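Local coordinates for protein CSOR (Streptomyces lividans, PDB 4ADZ) that probably acts as a copper-sensing transcriptional repressor that releases its operator DNA when it binds copper, at residues Q98-H103 and E124-A129; R70-D75 and I79-Q84; A91-A96 and G131-T136. All blocks are in the same frame, centred on the assembly; numbering follows the deposited sequence.

Contact 1 of 3, residues Q98-H103 and E124-A129. With SO4 (sulfate ion), chain C.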
ATOM      1  N   GLN A  98      -3.893 -14.842  -3.882  1.00 15.42           N
ATOM      2  CA  GLN A  98      -4.238 -16.183  -4.319  1.00 17.66           C
ATOM      3  C   GLN A  98      -4.598 -17.071  -3.121  1.00 16.78           C
ATOM      4  O   GLN A  98      -5.592 -17.823  -3.158  1.00 14.75           O
ATOM      5  CB  GLN A  98      -3.089 -16.808  -5.076  1.00 20.65           C
ATOM      6  CG  GLN A  98      -3.008 -16.308  -6.517  1.00 24.35           C
ATOM      7  N   LEU A  99      -3.805 -16.969  -2.063  1.00 15.51           N
ATOM      8  CA  LEU A  99      -4.136 -17.748  -0.826  1.00 17.26           C
ATOM      9  C   LEU A  99      -5.460 -17.254  -0.204  1.00 15.53           C
ATOM     10  O   LEU A  99      -6.280 -18.066   0.229  1.00 14.57           O
ATOM     11  CB  LEU A  99      -3.022 -17.681   0.199  1.00 18.57           C
ATOM     12  CG  LEU A  99      -1.904 -18.717   0.180  1.00 22.82           C
ATOM     13  CD1 LEU A  99      -1.261 -18.639  -1.187  1.00 25.67           C
ATOM     14  CD2 LEU A  99      -0.966 -18.337   1.326  1.00 26.51           C
ATOM     15  N   LEU A 100      -5.706 -15.962  -0.238  1.00 15.07           N
ATOM     16  CA  LEU A 100      -6.943 -15.436   0.328  1.00 16.97           C
ATOM     17  C   LEU A 100      -8.159 -15.908  -0.475  1.00 16.19           C
ATOM     18  O   LEU A 100      -9.165 -16.331   0.079  1.00 15.12           O
ATOM     19  CB  LEU A 100      -6.910 -13.943   0.323  1.00 17.83           C
ATOM     20  CG  LEU A 100      -8.113 -13.279   0.904  1.00 19.46           C
ATOM     21  CD1 LEU A 100      -8.132 -13.665   2.409  1.00 23.05           C
ATOM     22  CD2 LEU A 100      -8.048 -11.782   0.678  1.00 22.90           C
ATOM     23  N   GLU A 101      -8.076 -15.812  -1.794  1.00 15.22           N
ATOM     24  CA  GLU A 101      -9.140 -16.282  -2.637  1.00 15.97           C
ATOM     25  C   GLU A 101      -9.457 -17.774  -2.372  1.00 15.69           C
ATOM     26  O   GLU A 101     -10.624 -18.137  -2.175  1.00 15.62           O
ATOM     27  CB  GLU A 101      -8.776 -16.086  -4.136  1.00 18.61           C
ATOM     28  CG  GLU A 101      -9.924 -16.554  -5.009  1.00 20.48           C
ATOM     29  CD  GLU A 101      -9.894 -16.038  -6.419  1.00 29.94           C
ATOM     30  OE1 GLU A 101      -8.820 -15.544  -6.814  1.00 31.72           O
ATOM     31  OE2 GLU A 101     -10.950 -16.169  -7.123  1.00 34.97           O
ATOM     32  N   GLU A 102      -8.434 -18.612  -2.327  1.00 14.47           N
ATOM     33  CA  GLU A 102      -8.588 -20.028  -2.065  1.00 15.97           C
ATOM     34  C   GLU A 102      -9.275 -20.251  -0.690  1.00 14.35           C
ATOM     35  O   GLU A 102     -10.227 -21.052  -0.561  1.00 14.98           O
ATOM     36  CB  GLU A 102      -7.224 -20.744  -2.128  1.00 18.93           C
ATOM     37  CG  GLU A 102      -7.294 -22.218  -1.765  1.00 23.87           C
ATOM     38  CD  GLU A 102      -5.932 -22.956  -1.844  1.00 31.03           C
ATOM     39  OE1 GLU A 102      -4.887 -22.301  -2.091  1.00 34.69           O
ATOM     40  OE2 GLU A 102      -5.933 -24.193  -1.634  1.00 36.66           O
ATOM     41  N   HIS A 103      -8.840 -19.505   0.310  1.00 13.82           N
ATOM     42  CA  HIS A 103      -9.461 -19.568   1.642  1.00 13.15           C
ATOM     43  C   HIS A 103     -10.905 -19.174   1.640  1.00 13.29           C
ATOM     44  O   HIS A 103     -11.764 -19.882   2.241  1.00 14.37           O
ATOM     45  CB  HIS A 103      -8.730 -18.652   2.569  1.00 13.83           C
ATOM     46  CG  HIS A 103      -9.267 -18.642   3.968  1.00 13.63           C
ATOM     47  ND1 HIS A 103      -9.405 -19.788   4.702  1.00 15.21           N
ATOM     48  CD2 HIS A 103      -9.600 -17.587   4.800  1.00 14.79           C
ATOM     49  CE1 HIS A 103      -9.823 -19.448   5.948  1.00 15.61           C
ATOM     50  NE2 HIS A 103      -9.996 -18.111   5.983  1.00 15.80           N
ATOM     51  N   GLU A 124     -14.399 -12.319  10.029  1.00 14.74           N
ATOM     52  CA  GLU A 124     -13.687 -11.315  10.851  1.00 15.03           C
ATOM     53  C   GLU A 124     -12.169 -11.551  10.749  1.00 15.17           C
ATOM     54  O   GLU A 124     -11.427 -10.616  10.494  1.00 12.66           O
ATOM     55  CB  GLU A 124     -14.097 -11.332  12.304  1.00 16.41           C
ATOM     56  CG  GLU A 124     -13.299 -10.355  13.169  0.50 18.47           C
ATOM     57  CD  GLU A 124     -13.896 -10.135  14.554  0.50 21.20           C
ATOM     58  OE1 GLU A 124     -14.971 -10.696  14.857  0.50 23.70           O
ATOM     59  OE2 GLU A 124     -13.282  -9.384  15.327  0.50 24.37           O
ATOM     60  N   GLU A 125     -11.759 -12.803  10.857  1.00 13.80           N
ATOM     61  CA  GLU A 125     -10.348 -13.131  10.762  1.00 14.02           C
ATOM     62  C   GLU A 125      -9.803 -12.784   9.379  1.00 12.66           C
ATOM     63  O   GLU A 125      -8.700 -12.224   9.283  1.00 13.70           O
ATOM     64  CB  GLU A 125     -10.135 -14.626  11.004  1.00 13.77           C
ATOM     65  CG  GLU A 125      -8.662 -15.069  11.048  1.00 14.00           C
ATOM     66  CD  GLU A 125      -8.515 -16.584  11.145  1.00 13.81           C
ATOM     67  OE1 GLU A 125      -9.292 -17.353  10.452  1.00 14.59           O
ATOM     68  OE2 GLU A 125      -7.575 -16.971  11.880  1.00 15.22           O
ATOM     69  N   ALA A 126     -10.503 -13.128   8.321  1.00 11.99           N
ATOM     70  CA  ALA A 126     -10.023 -12.830   6.954  1.00 12.92           C
ATOM     71  C   ALA A 126      -9.931 -11.303   6.732  1.00 12.21           C
ATOM     72  O   ALA A 126      -8.990 -10.788   6.107  1.00 14.39           O
ATOM     73  CB  ALA A 126     -10.931 -13.468   5.925  1.00 12.64           C
ATOM     74  N   THR A 127     -10.902 -10.586   7.291  1.00 13.46           N
ATOM     75  CA  THR A 127     -10.949  -9.164   7.127  1.00 14.31           C
ATOM     76  C   THR A 127      -9.714  -8.549   7.836  1.00 14.12           C
ATOM     77  O   THR A 127      -9.087  -7.625   7.303  1.00 15.80           O
ATOM     78  CB  THR A 127     -12.237  -8.553   7.723  1.00 16.26           C
ATOM     79  OG1 THR A 127     -13.369  -9.091   7.030  1.00 17.67           O
ATOM     80  CG2 THR A 127     -12.218  -6.926   7.518  1.00 16.60           C
ATOM     81  N   LYS A 128      -9.373  -9.033   9.015  1.00 14.12           N
ATOM     82  CA  LYS A 128      -8.190  -8.564   9.694  1.00 14.60           C
ATOM     83  C   LYS A 128      -6.871  -8.826   8.898  1.00 15.25           C
ATOM     84  O   LYS A 128      -6.012  -7.936   8.780  1.00 14.94           O
ATOM     85  CB  LYS A 128      -8.083  -9.112  11.109  1.00 16.73           C
ATOM     86  CG  LYS A 128      -9.088  -8.515  12.089  1.00 16.29           C
ATOM     87  CD  LYS A 128      -9.057  -9.167  13.450  1.00 18.12           C
ATOM     88  CE  LYS A 128     -10.248  -8.658  14.265  0.50 19.14           C
ATOM     89  NZ  LYS A 128     -10.185  -9.096  15.680  0.50 19.56           N
ATOM     90  N   ALA A 129      -6.758 -10.035   8.339  1.00 13.58           N
ATOM     91  CA  ALA A 129      -5.627 -10.386   7.492  1.00 13.48           C
ATOM     92  C   ALA A 129      -5.605  -9.442   6.286  1.00 14.46           C
ATOM     93  O   ALA A 129      -4.543  -9.007   5.870  1.00 14.24           O
ATOM     94  CB  ALA A 129      -5.679 -11.845   7.010  1.00 13.84           C
TER
HETATM   95  S   SO4 C1134      -9.070 -23.313   4.856  0.70 30.81           S
HETATM   96  O1  SO4 C1134     -10.195 -22.865   5.765  0.70 28.26           O
HETATM   97  O2  SO4 C1134      -8.830 -22.211   3.909  0.70 20.82           O
HETATM   98  O3  SO4 C1134      -9.505 -24.480   4.015  0.70 25.46           O
HETATM   99  O4  SO4 C1134      -7.985 -23.780   5.785  0.70 23.49           O
HETATM  100  O   HOH W   1     -10.499 -16.607   8.133  1.00 13.54           O

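Contact 2 of 3, residues R70-D75 and I79-Q84. With SO4 (sulfate ion), chain D.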
ATOM      1  N   ARG A  70      22.676  -9.920  -4.715  1.00 14.66           N
ATOM      2  CA  ARG A  70      23.723  -9.769  -5.744  1.00 16.41           C
ATOM      3  C   ARG A  70      23.802  -8.311  -6.190  1.00 15.29           C
ATOM      4  O   ARG A  70      24.902  -7.779  -6.400  1.00 16.02           O
ATOM      5  CB  ARG A  70      23.498 -10.641  -6.953  1.00 17.98           C
ATOM      6  CG  ARG A  70      23.742 -12.125  -6.640  1.00 19.07           C
ATOM      7  CD  ARG A  70      23.836 -12.932  -7.912  1.00 21.18           C
ATOM      8  NE  ARG A  70      22.603 -12.944  -8.676  1.00 21.87           N
ATOM      9  CZ  ARG A  70      21.574 -13.761  -8.471  1.00 21.45           C
ATOM     10  NH1 ARG A  70      21.586 -14.710  -7.507  1.00 20.94           N
ATOM     11  NH2 ARG A  70      20.556 -13.687  -9.297  1.00 24.22           N
ATOM     12  N   MET A  71      22.671  -7.641  -6.324  1.00 14.58           N
ATOM     13  CA  MET A  71      22.716  -6.212  -6.734  1.00 13.95           C
ATOM     14  C   MET A  71      23.384  -5.365  -5.698  1.00 14.94           C
ATOM     15  O   MET A  71      24.182  -4.456  -6.026  1.00 15.82           O
ATOM     16  CB  MET A  71      21.302  -5.684  -7.007  1.00 14.21           C
ATOM     17  CG  MET A  71      20.673  -6.248  -8.233  1.00 14.83           C
ATOM     18  SD  MET A  71      18.857  -5.944  -8.303  1.00 17.48           S
ATOM     19  CE  MET A  71      18.809  -4.482  -9.291  1.00 18.57           C
ATOM     20  N   VAL A  72      23.069  -5.599  -4.431  1.00 15.37           N
ATOM     21  CA  VAL A  72      23.667  -4.838  -3.358  1.00 15.44           C
ATOM     22  C   VAL A  72      25.176  -5.174  -3.304  1.00 19.20           C
ATOM     23  O   VAL A  72      26.022  -4.308  -3.118  1.00 19.71           O
ATOM     24  CB  VAL A  72      23.031  -5.207  -1.969  1.00 16.30           C
ATOM     25  CG1 VAL A  72      23.875  -4.689  -0.795  1.00 16.16           C
ATOM     26  CG2 VAL A  72      21.587  -4.668  -1.848  1.00 13.77           C
ATOM     27  N   ASP A  73      25.484  -6.444  -3.444  1.00 19.18           N
ATOM     28  CA  ASP A  73      26.874  -6.873  -3.372  1.00 22.02           C
ATOM     29  C   ASP A  73      27.711  -6.193  -4.449  1.00 21.36           C
ATOM     30  O   ASP A  73      28.869  -5.890  -4.198  1.00 23.04           O
ATOM     31  CB  ASP A  73      26.980  -8.378  -3.565  1.00 24.34           C
ATOM     32  CG  ASP A  73      28.100  -8.980  -2.750  1.00 30.69           C
ATOM     33  OD1 ASP A  73      28.614  -8.315  -1.804  1.00 29.73           O
ATOM     34  OD2 ASP A  73      28.455 -10.127  -3.088  1.00 41.64           O
ATOM     35  N   GLU A  74      27.120  -6.003  -5.626  1.00 20.59           N
ATOM     36  CA  GLU A  74      27.787  -5.444  -6.797  1.00 21.23           C
ATOM     37  C   GLU A  74      27.631  -3.927  -6.928  1.00 19.38           C
ATOM     38  O   GLU A  74      27.987  -3.360  -7.970  1.00 19.14           O
ATOM     39  CB  GLU A  74      27.263  -6.117  -8.041  1.00 24.23           C
ATOM     40  CG  GLU A  74      27.539  -7.634  -8.080  1.00 29.87           C
ATOM     41  CD  GLU A  74      26.591  -8.392  -9.013  1.00 35.61           C
ATOM     42  OE1 GLU A  74      25.712  -7.740  -9.647  1.00 41.15           O
ATOM     43  OE2 GLU A  74      26.710  -9.655  -9.115  1.00 41.41           O
ATOM     44  N   ASP A  75      27.108  -3.279  -5.900  1.00 17.81           N
ATOM     45  CA  ASP A  75      26.939  -1.812  -5.822  1.00 19.87           C
ATOM     46  C   ASP A  75      26.123  -1.271  -6.987  1.00 19.18           C
ATOM     47  O   ASP A  75      26.433  -0.213  -7.552  1.00 19.64           O
ATOM     48  CB  ASP A  75      28.299  -1.068  -5.764  1.00 24.58           C
ATOM     49  CG  ASP A  75      29.209  -1.571  -4.639  1.00 31.76           C
ATOM     50  OD1 ASP A  75      28.733  -2.048  -3.584  1.00 35.08           O
ATOM     51  OD2 ASP A  75      30.436  -1.467  -4.821  1.00 40.66           O
ATOM     52  N   ILE A  79      18.267   3.004  -7.482  1.00 12.69           N
ATOM     53  CA  ILE A  79      16.963   2.995  -8.115  1.00 11.97           C
ATOM     54  C   ILE A  79      16.631   1.650  -8.800  1.00 11.82           C
ATOM     55  O   ILE A  79      15.528   1.208  -8.735  1.00 11.44           O
ATOM     56  CB  ILE A  79      16.755   4.191  -9.088  1.00 11.77           C
ATOM     57  CG1 ILE A  79      16.987   5.508  -8.328  1.00 12.07           C
ATOM     58  CG2 ILE A  79      15.389   4.134  -9.776  1.00 11.36           C
ATOM     59  CD1 ILE A  79      15.964   5.851  -7.245  1.00 13.20           C
ATOM     60  N   ASP A  80      17.613   1.021  -9.451  1.00 10.82           N
ATOM     61  CA  ASP A  80      17.449  -0.246 -10.099  1.00 11.23           C
ATOM     62  C   ASP A  80      17.125  -1.278  -8.993  1.00 10.58           C
ATOM     63  O   ASP A  80      16.269  -2.137  -9.208  1.00 10.90           O
ATOM     64  CB  ASP A  80      18.734  -0.590 -10.851  1.00 11.70           C
ATOM     65  CG  ASP A  80      18.597  -1.708 -11.804  1.00 13.27           C
ATOM     66  OD1 ASP A  80      17.535  -1.867 -12.430  1.00 15.02           O
ATOM     67  OD2 ASP A  80      19.606  -2.452 -12.009  1.00 14.92           O
ATOM     68  N   ILE A  81      17.764  -1.146  -7.830  1.00 10.48           N
ATOM     69  CA  ILE A  81      17.430  -2.049  -6.721  1.00 11.02           C
ATOM     70  C   ILE A  81      15.990  -1.845  -6.250  1.00 11.31           C
ATOM     71  O   ILE A  81      15.247  -2.832  -6.004  1.00  9.75           O
ATOM     72  CB  ILE A  81      18.427  -1.928  -5.551  1.00 11.75           C
ATOM     73  CG1 ILE A  81      19.855  -2.292  -6.026  1.00 12.84           C
ATOM     74  CG2 ILE A  81      18.014  -2.874  -4.409  1.00 11.89           C
ATOM     75  CD1 ILE A  81      20.986  -2.069  -4.999  1.00 12.56           C
ATOM     76  N   LEU A  82      15.592  -0.589  -6.072  1.00 11.90           N
ATOM     77  CA  LEU A  82      14.202  -0.272  -5.714  1.00 12.59           C
ATOM     78  C   LEU A  82      13.206  -0.830  -6.676  1.00 11.59           C
ATOM     79  O   LEU A  82      12.195  -1.425  -6.274  1.00 11.68           O
ATOM     80  CB  LEU A  82      13.993   1.220  -5.523  1.00 13.66           C
ATOM     81  CG  LEU A  82      14.755   1.892  -4.404  1.00 15.64           C
ATOM     82  CD1 LEU A  82      14.473   3.423  -4.348  1.00 17.27           C
ATOM     83  CD2 LEU A  82      14.432   1.263  -3.073  1.00 16.22           C
ATOM     84  N   THR A  83      13.478  -0.766  -7.975  1.00 11.33           N
ATOM     85  CA  THR A  83      12.598  -1.370  -8.934  1.00 11.80           C
ATOM     86  C   THR A  83      12.377  -2.886  -8.692  1.00 12.39           C
ATOM     87  O   THR A  83      11.245  -3.404  -8.788  1.00 13.54           O
ATOM     88  CB  THR A  83      13.106  -1.108 -10.376  1.00 12.48           C
ATOM     89  OG1 THR A  83      13.117   0.294 -10.571  1.00 11.75           O
ATOM     90  CG2 THR A  83      12.210  -1.782 -11.461  1.00 12.87           C
ATOM     91  N   GLN A  84      13.464  -3.598  -8.404  1.00 12.20           N
ATOM     92  CA  GLN A  84      13.415  -5.031  -8.122  1.00 13.23           C
ATOM     93  C   GLN A  84      12.729  -5.284  -6.750  1.00 11.54           C
ATOM     94  O   GLN A  84      12.021  -6.287  -6.628  1.00 13.20           O
ATOM     95  CB  GLN A  84      14.828  -5.578  -8.081  1.00 14.94           C
ATOM     96  CG  GLN A  84      14.962  -7.024  -7.677  1.00 18.65           C
ATOM     97  CD  GLN A  84      14.636  -8.029  -8.738  1.00 26.31           C
ATOM     98  OE1 GLN A  84      14.121  -7.705  -9.866  1.00 24.42           O
ATOM     99  NE2 GLN A  84      14.997  -9.320  -8.408  1.00 27.76           N
TER
HETATM  100  S   SO4 D1135      20.323 -17.921  -8.619  1.00 34.15           S
HETATM  101  O1  SO4 D1135      19.755 -16.946  -7.636  1.00 31.24           O
HETATM  102  O2  SO4 D1135      21.690 -18.112  -8.072  1.00 38.50           O
HETATM  103  O3  SO4 D1135      20.398 -17.353  -9.995  1.00 40.60           O
HETATM  104  O4  SO4 D1135      19.455 -19.072  -8.693  1.00 35.65           O

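Contact 3 of 3, residues A91-A96 and G131-T136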
ATOM      1  N   ALA A  91       4.971  -9.417  -6.170  1.00 13.28           N
ATOM      2  CA  ALA A  91       4.823 -10.870  -6.276  1.00 12.19           C
ATOM      3  C   ALA A  91       4.298 -11.489  -4.977  1.00 11.58           C
ATOM      4  O   ALA A  91       3.449 -12.375  -4.989  1.00 12.18           O
ATOM      5  CB  ALA A  91       6.150 -11.537  -6.635  1.00 13.22           C
ATOM      6  N   LEU A  92       4.796 -10.975  -3.883  1.00 11.40           N
ATOM      7  CA  LEU A  92       4.302 -11.441  -2.539  1.00 11.79           C
ATOM      8  C   LEU A  92       2.829 -11.106  -2.358  1.00 12.57           C
ATOM      9  O   LEU A  92       2.086 -11.920  -1.777  1.00 12.24           O
ATOM     10  CB  LEU A  92       5.134 -10.856  -1.397  1.00 11.45           C
ATOM     11  CG  LEU A  92       6.448 -11.582  -1.124  1.00 12.06           C
ATOM     12  CD1 LEU A  92       7.433 -10.677  -0.426  1.00 12.28           C
ATOM     13  CD2 LEU A  92       6.291 -12.941  -0.373  1.00 13.47           C
ATOM     14  N   GLN A  93       2.434  -9.927  -2.787  1.00 12.81           N
ATOM     15  CA  GLN A  93       1.021  -9.493  -2.683  1.00 14.54           C
ATOM     16  C   GLN A  93       0.132 -10.365  -3.546  1.00 14.16           C
ATOM     17  O   GLN A  93      -0.959 -10.805  -3.101  1.00 13.56           O
ATOM     18  CB  GLN A  93       0.860  -8.032  -3.035  1.00 17.23           C
ATOM     19  CG  GLN A  93       1.440  -7.079  -2.001  1.00 21.03           C
ATOM     20  CD  GLN A  93       1.280  -5.605  -2.439  1.00 27.66           C
ATOM     21  OE1 GLN A  93       1.297  -5.275  -3.631  1.00 30.77           O
ATOM     22  NE2 GLN A  93       0.976  -4.753  -1.484  1.00 35.00           N
ATOM     23  N   SER A  94       0.614 -10.719  -4.745  1.00 13.44           N
ATOM     24  CA  SER A  94      -0.148 -11.526  -5.653  1.00 14.55           C
ATOM     25  C   SER A  94      -0.311 -12.914  -5.050  1.00 14.85           C
ATOM     26  O   SER A  94      -1.376 -13.486  -5.174  1.00 14.17           O
ATOM     27  CB  SER A  94       0.517 -11.655  -7.033  1.00 17.01           C
ATOM     28  OG  SER A  94      -0.138 -12.633  -7.848  1.00 22.73           O
ATOM     29  N   PHE A  95       0.765 -13.447  -4.470  1.00 13.95           N
ATOM     30  CA  PHE A  95       0.761 -14.752  -3.728  1.00 13.26           C
ATOM     31  C   PHE A  95      -0.289 -14.695  -2.581  1.00 12.36           C
ATOM     32  O   PHE A  95      -1.147 -15.608  -2.439  1.00 13.50           O
ATOM     33  CB  PHE A  95       2.166 -15.053  -3.177  1.00 14.08           C
ATOM     34  CG  PHE A  95       2.231 -16.242  -2.227  1.00 14.18           C
ATOM     35  CD1 PHE A  95       2.228 -17.548  -2.696  1.00 15.86           C
ATOM     36  CD2 PHE A  95       2.325 -16.047  -0.877  1.00 14.79           C
ATOM     37  CE1 PHE A  95       2.281 -18.628  -1.805  1.00 17.60           C
ATOM     38  CE2 PHE A  95       2.410 -17.121   0.018  1.00 15.55           C
ATOM     39  CZ  PHE A  95       2.375 -18.403  -0.450  1.00 15.87           C
ATOM     40  N   ALA A  96      -0.289 -13.616  -1.829  1.00 12.14           N
ATOM     41  CA  ALA A  96      -1.200 -13.445  -0.671  1.00 12.19           C
ATOM     42  C   ALA A  96      -2.663 -13.463  -1.171  1.00 14.31           C
ATOM     43  O   ALA A  96      -3.525 -14.146  -0.602  1.00 14.14           O
ATOM     44  CB  ALA A  96      -0.898 -12.152   0.075  1.00 11.81           C
ATOM     45  N   GLY A 131      -6.779  -6.387   6.192  1.00 16.80           N
ATOM     46  CA  GLY A 131      -6.305  -5.103   6.757  1.00 17.52           C
ATOM     47  C   GLY A 131      -4.788  -5.051   6.900  1.00 18.44           C
ATOM     48  O   GLY A 131      -4.155  -4.058   6.512  1.00 19.63           O
ATOM     49  N   ARG A 132      -4.191  -6.157   7.341  1.00 17.27           N
ATOM     50  CA  ARG A 132      -2.761  -6.200   7.567  1.00 18.78           C
ATOM     51  C   ARG A 132      -2.051  -6.146   6.184  1.00 18.58           C
ATOM     52  O   ARG A 132      -1.054  -5.407   6.016  1.00 18.40           O
ATOM     53  CB  ARG A 132      -2.412  -7.403   8.432  1.00 20.44           C
ATOM     54  CG  ARG A 132      -0.935  -7.739   8.576  1.00 24.55           C
ATOM     55  CD  ARG A 132      -0.188  -6.872   9.566  1.00 27.39           C
ATOM     56  NE  ARG A 132       1.230  -7.214   9.437  0.50 27.18           N
ATOM     57  CZ  ARG A 132       2.278  -6.468   9.762  0.50 27.61           C
ATOM     58  NH1 ARG A 132       2.146  -5.263  10.332  0.50 25.92           N
ATOM     59  NH2 ARG A 132       3.492  -6.979   9.511  0.50 24.50           N
ATOM     60  N   LEU A 133      -2.587  -6.870   5.212  1.00 17.88           N
ATOM     61  CA  LEU A 133      -2.141  -6.815   3.811  1.00 22.38           C
ATOM     62  C   LEU A 133      -2.215  -5.404   3.226  1.00 23.40           C
ATOM     63  O   LEU A 133      -1.262  -4.937   2.540  1.00 22.89           O
ATOM     64  CB  LEU A 133      -2.955  -7.762   2.942  1.00 24.74           C
ATOM     65  CG  LEU A 133      -2.634  -7.991   1.462  1.00 29.31           C
ATOM     66  CD1 LEU A 133      -1.158  -8.299   1.245  1.00 34.41           C
ATOM     67  CD2 LEU A 133      -3.464  -9.167   0.930  1.00 32.20           C
ATOM     68  N   LEU A 134      -3.297  -4.708   3.497  1.00 21.13           N
ATOM     69  CA  LEU A 134      -3.433  -3.337   3.027  1.00 22.53           C
ATOM     70  C   LEU A 134      -2.392  -2.358   3.559  1.00 22.80           C
ATOM     71  O   LEU A 134      -2.120  -1.339   2.916  1.00 25.83           O
ATOM     72  CB  LEU A 134      -4.862  -2.847   3.240  1.00 23.06           C
ATOM     73  CG  LEU A 134      -5.982  -3.508   2.397  1.00 24.84           C
ATOM     74  CD1 LEU A 134      -7.312  -2.906   2.827  1.00 25.33           C
ATOM     75  CD2 LEU A 134      -5.786  -3.441   0.884  1.00 24.17           C
ATOM     76  N   ARG A 135      -1.855  -2.625   4.736  1.00 24.84           N
ATOM     77  CA  ARG A 135      -0.917  -1.759   5.419  1.00 32.14           C
ATOM     78  C   ARG A 135       0.506  -1.983   4.960  1.00 43.23           C
ATOM     79  O   ARG A 135       1.431  -1.340   5.490  1.00 43.70           O
ATOM     80  CB  ARG A 135      -0.938  -1.997   6.927  1.00 36.96           C
ATOM     81  CG  ARG A 135      -2.026  -1.293   7.673  1.00 40.66           C
ATOM     82  CD  ARG A 135      -1.814  -1.473   9.177  1.00 46.69           C
ATOM     83  NE  ARG A 135      -2.192  -2.796   9.688  1.00 49.61           N
ATOM     84  CZ  ARG A 135      -3.453  -3.209   9.907  1.00 50.37           C
ATOM     85  NH1 ARG A 135      -4.504  -2.419   9.653  1.00 53.49           N
ATOM     86  NH2 ARG A 135      -3.671  -4.425  10.382  1.00 43.76           N
ATOM     87  N   THR A 136       0.680  -2.921   4.029  1.00 47.30           N
ATOM     88  CA  THR A 136       1.898  -2.993   3.224  1.00 51.35           C
ATOM     89  C   THR A 136       1.513  -2.506   1.814  1.00 57.70           C
ATOM     90  O   THR A 136       1.978  -3.017   0.798  1.00 60.79           O
ATOM     91  CB  THR A 136       2.532  -4.413   3.203  1.00 50.20           C
ATOM     92  OG1 THR A 136       2.207  -5.164   4.404  0.50 45.49           O
ATOM     93  CG2 THR A 136       4.013  -4.303   3.069  0.50 47.24           C
ATOM     94  OXT THR A 136       0.714  -1.555   1.630  1.00 70.77           O
TER
HETATM   95  O   HOH W   2       1.103  -6.167   1.153  1.00 50.77           O

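Contact 1 of 3, residues Q98-H103 and E124-A129
A126 sets its methyl carbon at the edge of the H103 imidazole, near the ring plane, with CB 4.5 Å from H103 CD2. The same methyl meets a tip of L100, whose CD1 also stands 4.5 Å away, so one small residue faces two side chains a helical turn apart. H103 CG lies anti to the backbone N (chi1 -179°), which carries the ring out toward helix 116-134. Its two nitrogens then point to different partners. ND1 gives its N-H almost straight to O2 of a sulfate (2.6 Å, 175°), an ion that H106 also binds and that probably came from the crystallisation liquor. NE2 meets a water at 2.7 Å, and this water donates to E125 OE1. The two helices form an antiparallel hairpin within the all-helical CsoR fold, where copper is characteristically held by cysteine and histidine across a subunit interface; H103 packing on C78 of the second subunit is consistent with such a site. A leucine in place of H103 has no ring nitrogens, so the sulfate would probably be left to H106 and the water would lose its link from E125 to this helix. E125 OE1 is additionally hydrogen-bonded to Y77 OH of the second subunit.

Contact 2 of 3, residues R70-D75 and I79-Q84
M71 runs across the face of helix 78-114 and touches three residues there with different parts of its chain. CG lies beside the backbone N (chi1 -70°), and the chain turns at its last torsion (chi3 96°), swinging the methyl back over the helix. M71 CB rests on I81 CG1 at 3.8 Å. The sulfur lies over the base of Q84, 4.1 Å from its CB, the two chains meeting at a slant. CE reaches farthest, passing I81 into a polar corner, where it is 3.5 Å from both the backbone O and the carboxylate OD2 of D80; that side chain stands roughly perpendicular to the methionine. V72 and I81 also meet nearly at right angles, V72 CG2 touching I81 CD1 at 4.1 Å. Here two consecutive helices turn back on each other: the first ends in a Schellman motif with D75, at positive phi, as its C-prime residue. R70 NH1 donates to a sulfate oxygen, O1, at 2.9 Å, and R66 binds the same ion. Q84 NE2 is hydrogen-bonded to Q64 O. Contact is mainly apolar, through carbons and sulfur of M71, V72, I81 and Q84, with the methionine methyl also against D80 oxygens; shape and burial, rather than directional polar bonds, join these segments.

Contact 3 of 3, residues A91-A96 and G131-T136
Q93 reaches from helix 78-114 toward the very end of the chain, and its path from CB outward shows how a long amide side chain can serve apolar and polar partners in turn. The CB bond does not itself head for the opposite segment. CG lies beside the backbone N (chi1 -71°), and from there the chain is extended, which brings the end across. CG is the apolar part, 4.3 Å from L133 CD1. At the tip, NE2 donates to a water at 3.0 Å, and that water donates in turn to L133 O, also at 3.0 Å. The carbonyl of L133 thus takes two donors, since T136 N bonds to it as well. NE2 also comes within 3.0 Å of T136 O, one of the two oxygens of the C-terminal carboxylate, but the angle is too poor for a hydrogen bond; the link between amide and L133 carbonyl runs through the water.

One turn on, A96 meets the same leucine. L133 has CG anti to the backbone N (chi1 -175°), which points its fork at the alanine, and both methyls, CD1 and CD2, stand 4.0 Å from A96 CB. The T136 carboxylate is buried and lies close to that of T136 in the second subunit, an encounter of like charges that would probably favour protonation or nearby compensation.

Around this hairpin of antiparallel helices the all-helical fold and assembly close in from several directions. Helix 48-73 packs on the other side of segment 91-96, with I61 touching A91 and L92, and L58 touching F95. T89 of the second subunit lies against L92, while L134 of the third subunit packs on both Q93 and L133.

Helix 78-114 is the shared element of all three contacts. Contact 2 pairs it near its start with the end of helix 48-73; contacts 3 and 1 follow along it and pair it with helix 116-134, as successive steps of one hairpin whose centres are 11 Å apart. Contact 2 stands apart, its centre 22 Å from that of contact 3 and 32 Å from that of contact 1, on the opposite side of the chain's centre from contact 1. Assembly bridges this separation: I79 packs on E125 of the second subunit, and C78 on H103 likewise, so the start of helix 78-114 in one chain lies beside the H103 region of another, a probable copper site.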